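Local atomic coordinates of 3-oxosteroid 1-dehydrogenase (PDB entry 7P18), a protein that probably catalyses the FAD-dependent 1,2-dehydrogenation of 3-oxosteroids, turning them into 3-oxo-Delta(1)-steroids while an acceptor is reduced. Residues Ile347-Asn350 with Gln354-Ile357; Ala368-Asn373 with Val381-Ile386; Val416-Asp421 with Lys428-Asp433. All coordinates share one frame; numbering follows the deposited sequence.

Contact 1: Ile347-Asn350 with Gln354-Ile357; sequences IVVN and QRFI
The end of strand 347-349 meets the chain that returns four residues later, with the two directions 111° apart and V349 and R355 nearest, 4.6 Å between their CA atoms. N350 and Q354 close this turn with three hydrogen bonds. The backbone N of N350 donates to O of Q354 at 3.0 Å. The N350 side chain, with chi1 61°, has CG between its own N and carbonyl carbon. From there OD1 of N350 accepts the backbone N of Q354 at 3.1 Å, with the donor well above the carbonyl plane. ND2 of N350 reaches OE1 of Q354 at 3.2 Å. This last bond is nearly straight. It uses an in-plane lone pair of OE1, although the two amide planes are turned 37° apart. ND2 of N350 also donates to N373, so both ends of the N350 amide, OD1 and ND2, are bonded and its rotation is held.

The F356 ring turns one edge to the backbone of V349 and N350. CG1 of V348 lies 3.9 Å from CZ of F356 and also touches CG2 of I357. On the R355 side, O of V348 takes a CA-H...O contact from CA of R355 at 3.4 Å. One water accepts from N of F356 and lies in bonding distance of O of V348, 2.7 Å away, and O of I357, so it links V348 to F356 and I357.

R355 reaches beyond the contact to salt bridges with E359 and D453, while E359 also accepts from N of V348. Strand 347-349 pairs with strand 383-387 on its other side. Helix 363-377 packs on F356 and I357, and helix 434-450 covers I347 and R355.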
loop_
_atom_site.group_PDB
_atom_site.type_symbol
_atom_site.label_atom_id
_atom_site.label_comp_id
_atom_site.label_asym_id
_atom_site.label_seq_id
_atom_site.Cartn_x
_atom_site.Cartn_y
_atom_site.Cartn_z
ATOM N N ILE A 347 2.092 -0.530 23.416
ATOM C CA ILE A 347 2.090 -2.018 23.359
ATOM C C ILE A 347 0.793 -2.480 22.711
ATOM O O ILE A 347 -0.199 -1.752 22.788
ATOM C CB ILE A 347 2.316 -2.674 24.733
ATOM C CG1 ILE A 347 1.287 -2.272 25.790
ATOM C CG2 ILE A 347 3.740 -2.427 25.209
ATOM C CD1 ILE A 347 1.318 -3.214 26.985
ATOM N N VAL A 348 0.838 -3.659 22.098
ATOM C CA VAL A 348 -0.374 -4.308 21.534
ATOM C C VAL A 348 -0.680 -5.526 22.368
ATOM O O VAL A 348 0.204 -6.356 22.559
ATOM C CB VAL A 348 -0.158 -4.636 20.042
ATOM C CG1 VAL A 348 -1.260 -5.534 19.501
ATOM C CG2 VAL A 348 -0.056 -3.321 19.271
ATOM N N VAL A 349 -1.944 -5.658 22.784
ATOM C CA VAL A 349 -2.394 -6.805 23.605
ATOM C C VAL A 349 -3.666 -7.395 23.007
ATOM O O VAL A 349 -4.410 -6.678 22.305
ATOM C CB VAL A 349 -2.618 -6.400 25.077
ATOM C CG1 VAL A 349 -1.309 -5.916 25.691
ATOM C CG2 VAL A 349 -3.740 -5.366 25.204
ATOM N N ASN A 350 -3.866 -8.674 23.313
ATOM C CA ASN A 350 -5.132 -9.423 23.081
ATOM C C ASN A 350 -6.062 -9.189 24.277
ATOM O O ASN A 350 -5.740 -8.351 25.144
ATOM C CB ASN A 350 -4.866 -10.913 22.811
ATOM C CG ASN A 350 -4.190 -11.643 23.949
ATOM O OD1 ASN A 350 -4.219 -11.193 25.090
ATOM N ND2 ASN A 350 -3.610 -12.798 23.674
ATOM N N GLN A 354 -2.286 -9.762 27.030
ATOM C CA GLN A 354 -0.918 -10.274 26.755
ATOM C C GLN A 354 -0.446 -9.733 25.403
ATOM O O GLN A 354 -1.284 -9.652 24.452
ATOM C CB GLN A 354 -0.874 -11.802 26.697
ATOM C CG GLN A 354 -1.498 -12.537 27.881
ATOM C CD GLN A 354 -1.855 -13.943 27.428
ATOM O OE1 GLN A 354 -2.394 -14.179 26.334
ATOM N NE2 GLN A 354 -1.559 -14.917 28.262
ATOM N N ARG A 355 0.852 -9.458 25.286
ATOM C CA ARG A 355 1.494 -9.158 23.980
ATOM C C ARG A 355 1.630 -10.443 23.168
ATOM O O ARG A 355 1.808 -11.520 23.776
ATOM C CB ARG A 355 2.853 -8.473 24.179
ATOM C CG ARG A 355 2.738 -7.070 24.753
ATOM C CD ARG A 355 4.118 -6.485 25.038
ATOM N NE ARG A 355 4.910 -6.323 23.824
ATOM C CZ ARG A 355 6.144 -6.788 23.624
ATOM N NH1 ARG A 355 6.782 -7.465 24.564
ATOM N NH2 ARG A 355 6.742 -6.582 22.456
ATOM N N PHE A 356 1.607 -10.356 21.828
ATOM C CA PHE A 356 1.719 -11.563 20.952
ATOM C C PHE A 356 2.570 -11.287 19.713
ATOM O O PHE A 356 2.854 -12.273 18.945
ATOM C CB PHE A 356 0.347 -12.082 20.532
ATOM C CG PHE A 356 -0.539 -11.101 19.825
ATOM C CD1 PHE A 356 -0.493 -10.973 18.461
ATOM C CD2 PHE A 356 -1.405 -10.280 20.533
ATOM C CE1 PHE A 356 -1.291 -10.048 17.816
ATOM C CE2 PHE A 356 -2.187 -9.338 19.897
ATOM C CZ PHE A 356 -2.128 -9.220 18.524
ATOM N N ILE A 357 2.959 -10.021 19.511
ATOM C CA ILE A 357 3.674 -9.568 18.292
ATOM C C ILE A 357 4.617 -8.423 18.647
ATOM O O ILE A 357 4.212 -7.501 19.373
ATOM C CB ILE A 357 2.682 -9.177 17.181
ATOM C CG1 ILE A 357 3.374 -8.855 15.854
ATOM C CG2 ILE A 357 1.727 -8.041 17.585
ATOM C CD1 ILE A 357 4.133 -9.999 15.222
HETATM O O HOH W 1 1.960 -7.669 21.034
#

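Contact 2: Ala368-Asn373 with Val381-Ile386; sequences AAMYEN and VPAWLI
Helix 363-377 leads through a short connection into strand 383-387 of an antiparallel sheet, and this contact packs the helix against the start of that strand. M370 and V381 carry most of it, and their CA atoms are the nearest pair, 5.9 Å apart. CG2 of V381 leans on the helix backbone, 3.7 Å from O of M370, and lies 4.0 Å from CB of M370. The same methyl sits over one face of the Y371 ring, nearer the rim than the middle, 4.2 Å from CD1. Y371 begins by pointing away from V381. Its chi1 of -79° sets CG beside the backbone N, which swings the ring back over the valine.

M370 reaches further along the second segment. Its chain runs extended through chi2 and bends at chi3, 66°, bringing the terminal methyl to A383. CE of M370 lies 4.0 Å from N of A383 and 4.3 Å from its CB. It also touches CA of P382. The side chains meet only through carbon atoms, without a polar bond.

The hydroxyl of Y371 lies outside it and bonds to O of P287, while its ring meets W322. A383 pairs with V491 of strand 486-502 and its side chain touches V348. The packing is that of a helix against the beginning of an inner beta strand, joined to it by the short connection that carries cis-proline P382.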
loop_
_atom_site.group_PDB
_atom_site.type_symbol
_atom_site.label_atom_id
_atom_site.label_comp_id
_atom_site.label_asym_id
_atom_site.label_seq_id
_atom_site.Cartn_x
_atom_site.Cartn_y
_atom_site.Cartn_z
ATOM N N ALA A 368 -0.967 -11.032 10.042
ATOM C CA ALA A 368 -0.902 -12.503 10.112
ATOM C C ALA A 368 -0.830 -12.951 11.569
ATOM O O ALA A 368 -1.484 -13.948 11.908
ATOM C CB ALA A 368 0.269 -13.031 9.329
ATOM N N ALA A 369 -0.098 -12.230 12.419
ATOM C CA ALA A 369 0.086 -12.590 13.832
ATOM C C ALA A 369 -1.231 -12.366 14.584
ATOM O O ALA A 369 -1.441 -13.098 15.558
ATOM C CB ALA A 369 1.211 -11.790 14.459
ATOM N N MET A 370 -2.032 -11.374 14.203
ATOM C CA MET A 370 -3.374 -11.146 14.848
ATOM C C MET A 370 -4.227 -12.414 14.630
ATOM O O MET A 370 -4.785 -12.954 15.604
ATOM C CB MET A 370 -4.083 -9.925 14.272
ATOM C CG MET A 370 -3.423 -8.598 14.632
ATOM S SD MET A 370 -4.149 -7.220 13.841
ATOM C CE MET A 370 -5.796 -7.169 14.556
ATOM N N TYR A 371 -4.250 -12.932 13.409
ATOM C CA TYR A 371 -5.021 -14.169 13.081
ATOM C C TYR A 371 -4.414 -15.349 13.820
ATOM O O TYR A 371 -5.157 -16.202 14.356
ATOM C CB TYR A 371 -5.143 -14.377 11.574
ATOM C CG TYR A 371 -6.199 -13.537 10.912
ATOM C CD1 TYR A 371 -7.556 -13.813 11.078
ATOM C CD2 TYR A 371 -5.869 -12.419 10.167
ATOM C CE1 TYR A 371 -8.530 -13.034 10.473
ATOM C CE2 TYR A 371 -6.823 -11.642 9.545
ATOM C CZ TYR A 371 -8.169 -11.926 9.733
ATOM O OH TYR A 371 -9.080 -11.156 9.107
ATOM N N GLU A 372 -3.096 -15.439 13.878
ATOM C CA GLU A 372 -2.424 -16.581 14.536
ATOM C C GLU A 372 -2.774 -16.569 16.024
ATOM O O GLU A 372 -3.139 -17.654 16.570
ATOM C CB GLU A 372 -0.913 -16.544 14.311
ATOM C CG GLU A 372 -0.214 -17.823 14.696
ATOM C CD GLU A 372 0.039 -18.054 16.174
ATOM O OE1 GLU A 372 0.011 -17.051 16.957
ATOM O OE2 GLU A 372 0.261 -19.250 16.551
ATOM N N ASN A 373 -2.692 -15.418 16.694
ATOM C CA ASN A 373 -3.033 -15.368 18.145
ATOM C C ASN A 373 -4.554 -15.539 18.350
ATOM O O ASN A 373 -4.930 -16.160 19.345
ATOM C CB ASN A 373 -2.542 -14.100 18.816
ATOM C CG ASN A 373 -2.726 -14.201 20.311
ATOM O OD1 ASN A 373 -3.679 -13.663 20.846
ATOM N ND2 ASN A 373 -1.847 -14.941 20.959
ATOM N N VAL A 381 -8.420 -10.472 17.129
ATOM C CA VAL A 381 -8.988 -9.707 15.984
ATOM C C VAL A 381 -10.323 -9.161 16.443
ATOM O O VAL A 381 -11.231 -9.983 16.602
ATOM C CB VAL A 381 -9.156 -10.611 14.746
ATOM C CG1 VAL A 381 -9.788 -9.852 13.593
ATOM C CG2 VAL A 381 -7.825 -11.229 14.333
ATOM N N PRO A 382 -10.481 -7.844 16.727
ATOM C CA PRO A 382 -9.377 -6.884 16.797
ATOM C C PRO A 382 -8.504 -7.064 18.035
ATOM O O PRO A 382 -8.792 -7.880 18.886
ATOM C CB PRO A 382 -10.067 -5.523 16.867
ATOM C CG PRO A 382 -11.379 -5.826 17.544
ATOM C CD PRO A 382 -11.765 -7.199 17.022
ATOM N N ALA A 383 -7.397 -6.306 18.077
ATOM C CA ALA A 383 -6.461 -6.234 19.213
ATOM C C ALA A 383 -6.437 -4.787 19.693
ATOM O O ALA A 383 -7.215 -3.988 19.178
ATOM C CB ALA A 383 -5.087 -6.737 18.797
ATOM N N TRP A 384 -5.657 -4.508 20.735
ATOM C CA TRP A 384 -5.708 -3.231 21.482
ATOM C C TRP A 384 -4.312 -2.636 21.538
ATOM O O TRP A 384 -3.375 -3.337 21.983
ATOM C CB TRP A 384 -6.317 -3.423 22.873
ATOM C CG TRP A 384 -7.761 -3.780 22.757
ATOM C CD1 TRP A 384 -8.271 -5.043 22.751
ATOM C CD2 TRP A 384 -8.852 -2.891 22.480
ATOM N NE1 TRP A 384 -9.619 -4.996 22.532
ATOM C CE2 TRP A 384 -10.005 -3.695 22.375
ATOM C CE3 TRP A 384 -8.985 -1.507 22.369
ATOM C CZ2 TRP A 384 -11.257 -3.151 22.130
ATOM C CZ3 TRP A 384 -10.219 -0.968 22.102
ATOM C CH2 TRP A 384 -11.341 -1.785 21.981
ATOM N N LEU A 385 -4.244 -1.358 21.197
ATOM C CA LEU A 385 -2.980 -0.584 21.317
ATOM C C LEU A 385 -3.095 0.318 22.543
ATOM O O LEU A 385 -4.095 1.024 22.627
ATOM C CB LEU A 385 -2.783 0.217 20.041
ATOM C CG LEU A 385 -1.551 1.113 20.063
ATOM C CD1 LEU A 385 -0.340 0.267 19.782
ATOM C CD2 LEU A 385 -1.703 2.232 19.067
ATOM N N ILE A 386 -2.126 0.228 23.448
ATOM C CA ILE A 386 -2.112 0.924 24.777
ATOM C C ILE A 386 -0.901 1.859 24.844
ATOM O O ILE A 386 0.211 1.442 24.461
ATOM C CB ILE A 386 -2.062 -0.109 25.908
ATOM C CG1 ILE A 386 -3.072 -1.246 25.709
ATOM C CG2 ILE A 386 -2.220 0.608 27.251
ATOM C CD1 ILE A 386 -4.521 -0.830 25.864
#

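Contact 3: Val416-Asp421 with Lys428-Asp433; sequences VYWRDD and KQIGVD
W418 opens the touching part of strand 418-420, which pairs with strand 486-502 in an antiparallel sheet; this strand is followed by helix 423-430, whose end packs back on it. The W418 indole turns one face to I430. CG2 of I430 stands over the five-membered ring, 4.2 Å from its centroid and 20° off the normal, a CH-pi contact. At the ring edge, OE1 of Q429 lies 3.6 Å from CD1 of W418. The indole also meets W384 edge-to-face.

R419 takes part through its backbone, since its side chain runs away to a salt bridge with D408. The carbonyl O of R419 accepts NE2 of Q429 at 2.9 Å, with the donor above the carbonyl plane. A water joins N of R419 to OE1 of Q429, though its approach to OE1 is very short and doubtful in detail.

D420 comes next. Its chi1 of -154° puts CG roughly opposite the backbone N and sends the carboxylate toward the helix, while OD1 bonds to N of T422. Beyond Q429 and I430 the helix closes in a Schellman motif at G431, with positive phi. The Q429 chain is extended beyond CG, which carries its amide to the strand. NE2 of Q429 gives its second bond to OD2 of D420, also 2.9 Å long, more bent than the first at 143° and using the anti lone pair.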
loop_
_atom_site.group_PDB
_atom_site.type_symbol
_atom_site.label_atom_id
_atom_site.label_comp_id
_atom_site.label_asym_id
_atom_site.label_seq_id
_atom_site.Cartn_x
_atom_site.Cartn_y
_atom_site.Cartn_z
ATOM N N VAL A 416 -12.611 6.645 18.428
ATOM C CA VAL A 416 -11.201 6.588 17.902
ATOM C C VAL A 416 -10.243 6.232 19.047
ATOM O O VAL A 416 -9.241 5.531 18.836
ATOM C CB VAL A 416 -10.842 7.914 17.231
ATOM C CG1 VAL A 416 -9.356 7.980 16.904
ATOM C CG2 VAL A 416 -11.688 8.184 16.011
ATOM N N TYR A 417 -10.543 6.633 20.284
ATOM C CA TYR A 417 -9.675 6.300 21.434
ATOM C C TYR A 417 -10.528 6.180 22.689
ATOM O O TYR A 417 -11.585 6.833 22.768
ATOM C CB TYR A 417 -8.566 7.358 21.598
ATOM C CG TYR A 417 -9.117 8.695 22.021
ATOM C CD1 TYR A 417 -9.632 9.583 21.101
ATOM C CD2 TYR A 417 -9.241 9.008 23.366
ATOM C CE1 TYR A 417 -10.253 10.758 21.489
ATOM C CE2 TYR A 417 -9.830 10.195 23.768
ATOM C CZ TYR A 417 -10.361 11.066 22.836
ATOM O OH TYR A 417 -10.970 12.242 23.239
ATOM N N TRP A 418 -10.063 5.348 23.621
ATOM C CA TRP A 418 -10.596 5.254 25.000
ATOM C C TRP A 418 -9.541 5.838 25.949
ATOM O O TRP A 418 -8.331 5.676 25.664
ATOM C CB TRP A 418 -10.956 3.812 25.328
ATOM C CG TRP A 418 -12.096 3.261 24.528
ATOM C CD1 TRP A 418 -13.366 3.003 24.979
ATOM C CD2 TRP A 418 -12.067 2.819 23.156
ATOM N NE1 TRP A 418 -14.130 2.470 23.978
ATOM C CE2 TRP A 418 -13.377 2.374 22.837
ATOM C CE3 TRP A 418 -11.108 2.828 22.134
ATOM C CZ2 TRP A 418 -13.709 1.886 21.576
ATOM C CZ3 TRP A 418 -11.433 2.327 20.894
ATOM C CH2 TRP A 418 -12.727 1.883 20.613
ATOM N N ARG A 419 -9.981 6.516 27.010
ATOM C CA ARG A 419 -9.092 7.277 27.928
ATOM C C ARG A 419 -9.507 6.945 29.361
ATOM O O ARG A 419 -10.714 6.752 29.608
ATOM C CB ARG A 419 -9.141 8.763 27.559
ATOM C CG ARG A 419 -8.234 9.640 28.410
ATOM C CD ARG A 419 -8.379 11.122 28.121
ATOM N NE ARG A 419 -9.728 11.517 28.520
ATOM C CZ ARG A 419 -10.598 12.195 27.793
ATOM N NH1 ARG A 419 -10.285 12.655 26.594
ATOM N NH2 ARG A 419 -11.810 12.411 28.272
ATOM N N ASP A 420 -8.524 6.758 30.240
ATOM C CA ASP A 420 -8.772 6.449 31.664
ATOM C C ASP A 420 -7.581 6.902 32.512
ATOM O O ASP A 420 -6.425 6.861 32.032
ATOM C CB ASP A 420 -9.056 4.972 31.888
ATOM C CG ASP A 420 -9.904 4.746 33.129
ATOM O OD1 ASP A 420 -9.363 4.947 34.249
ATOM O OD2 ASP A 420 -11.085 4.362 32.968
ATOM N N ASP A 421 -7.868 7.303 33.749
ATOM C CA ASP A 421 -6.832 7.737 34.713
ATOM C C ASP A 421 -5.990 6.555 35.159
ATOM O O ASP A 421 -4.825 6.785 35.556
ATOM C CB ASP A 421 -7.485 8.413 35.916
ATOM C CG ASP A 421 -7.951 9.817 35.631
ATOM O OD1 ASP A 421 -7.461 10.448 34.677
ATOM O OD2 ASP A 421 -8.813 10.285 36.400
ATOM N N LYS A 428 -11.129 -2.192 31.618
ATOM C CA LYS A 428 -12.555 -2.565 31.752
ATOM C C LYS A 428 -13.351 -1.952 30.586
ATOM O O LYS A 428 -14.200 -2.655 30.054
ATOM C CB LYS A 428 -13.125 -2.198 33.117
ATOM C CG LYS A 428 -14.540 -2.749 33.275
ATOM C CD LYS A 428 -15.088 -2.648 34.674
ATOM C CE LYS A 428 -16.584 -2.882 34.743
ATOM N NZ LYS A 428 -17.033 -2.525 36.107
ATOM N N GLN A 429 -13.009 -0.751 30.135
ATOM C CA GLN A 429 -13.702 -0.047 29.025
ATOM C C GLN A 429 -13.571 -0.860 27.727
ATOM O O GLN A 429 -14.489 -0.800 26.885
ATOM C CB GLN A 429 -13.138 1.354 28.834
ATOM C CG GLN A 429 -13.442 2.369 29.925
ATOM C CD GLN A 429 -12.973 3.732 29.477
ATOM O OE1 GLN A 429 -13.292 4.193 28.370
ATOM N NE2 GLN A 429 -12.163 4.371 30.307
ATOM N N ILE A 430 -12.471 -1.597 27.553
ATOM C CA ILE A 430 -12.135 -2.266 26.268
ATOM C C ILE A 430 -12.248 -3.787 26.371
ATOM O O ILE A 430 -11.976 -4.461 25.385
ATOM C CB ILE A 430 -10.749 -1.783 25.761
ATOM C CG1 ILE A 430 -9.599 -2.256 26.654
ATOM C CG2 ILE A 430 -10.764 -0.271 25.596
ATOM C CD1 ILE A 430 -8.203 -1.872 26.156
ATOM N N GLY A 431 -12.649 -4.328 27.520
ATOM C CA GLY A 431 -12.911 -5.765 27.681
ATOM C C GLY A 431 -11.643 -6.574 27.728
ATOM O O GLY A 431 -11.670 -7.727 27.307
ATOM N N VAL A 432 -10.565 -5.977 28.223
ATOM C CA VAL A 432 -9.235 -6.606 28.362
ATOM C C VAL A 432 -9.011 -6.939 29.840
ATOM O O VAL A 432 -9.352 -6.138 30.683
ATOM C CB VAL A 432 -8.154 -5.658 27.789
ATOM C CG1 VAL A 432 -6.771 -6.079 28.193
ATOM C CG2 VAL A 432 -8.274 -5.542 26.269
ATOM N N ASP A 433 -8.433 -8.098 30.105
ATOM C CA ASP A 433 -8.054 -8.583 31.453
ATOM C C ASP A 433 -7.103 -7.563 32.085
ATOM O O ASP A 433 -6.019 -7.333 31.522
ATOM C CB ASP A 433 -7.425 -9.975 31.380
ATOM C CG ASP A 433 -7.214 -10.597 32.755
ATOM O OD1 ASP A 433 -6.183 -10.357 33.371
ATOM O OD2 ASP A 433 -8.095 -11.344 33.180
HETATM O O HOH W 2 -13.068 6.404 27.195
#

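All three contacts sit on one antiparallel sheet, away from the annotated sites. Contact 2 is the most buried and is built from apolar side chains. Contact 1 is half buried and held largely by amide and backbone bonds. Contact 3 lies at the surface, where a glutamine bonds the strand and an isoleucine methyl packs on a tryptophan face. Strand 347-349 of contact 1 and strand 383-387 of contact 2 are neighbours in the sheet, with contact centres about 7 Å apart, and helix 363-377 backs both. Contact 3 is about 15 Å and 16 Å from them, between centres. W384 bridges to it, packing on I430 and V432. V432 also touches the backbone of N350.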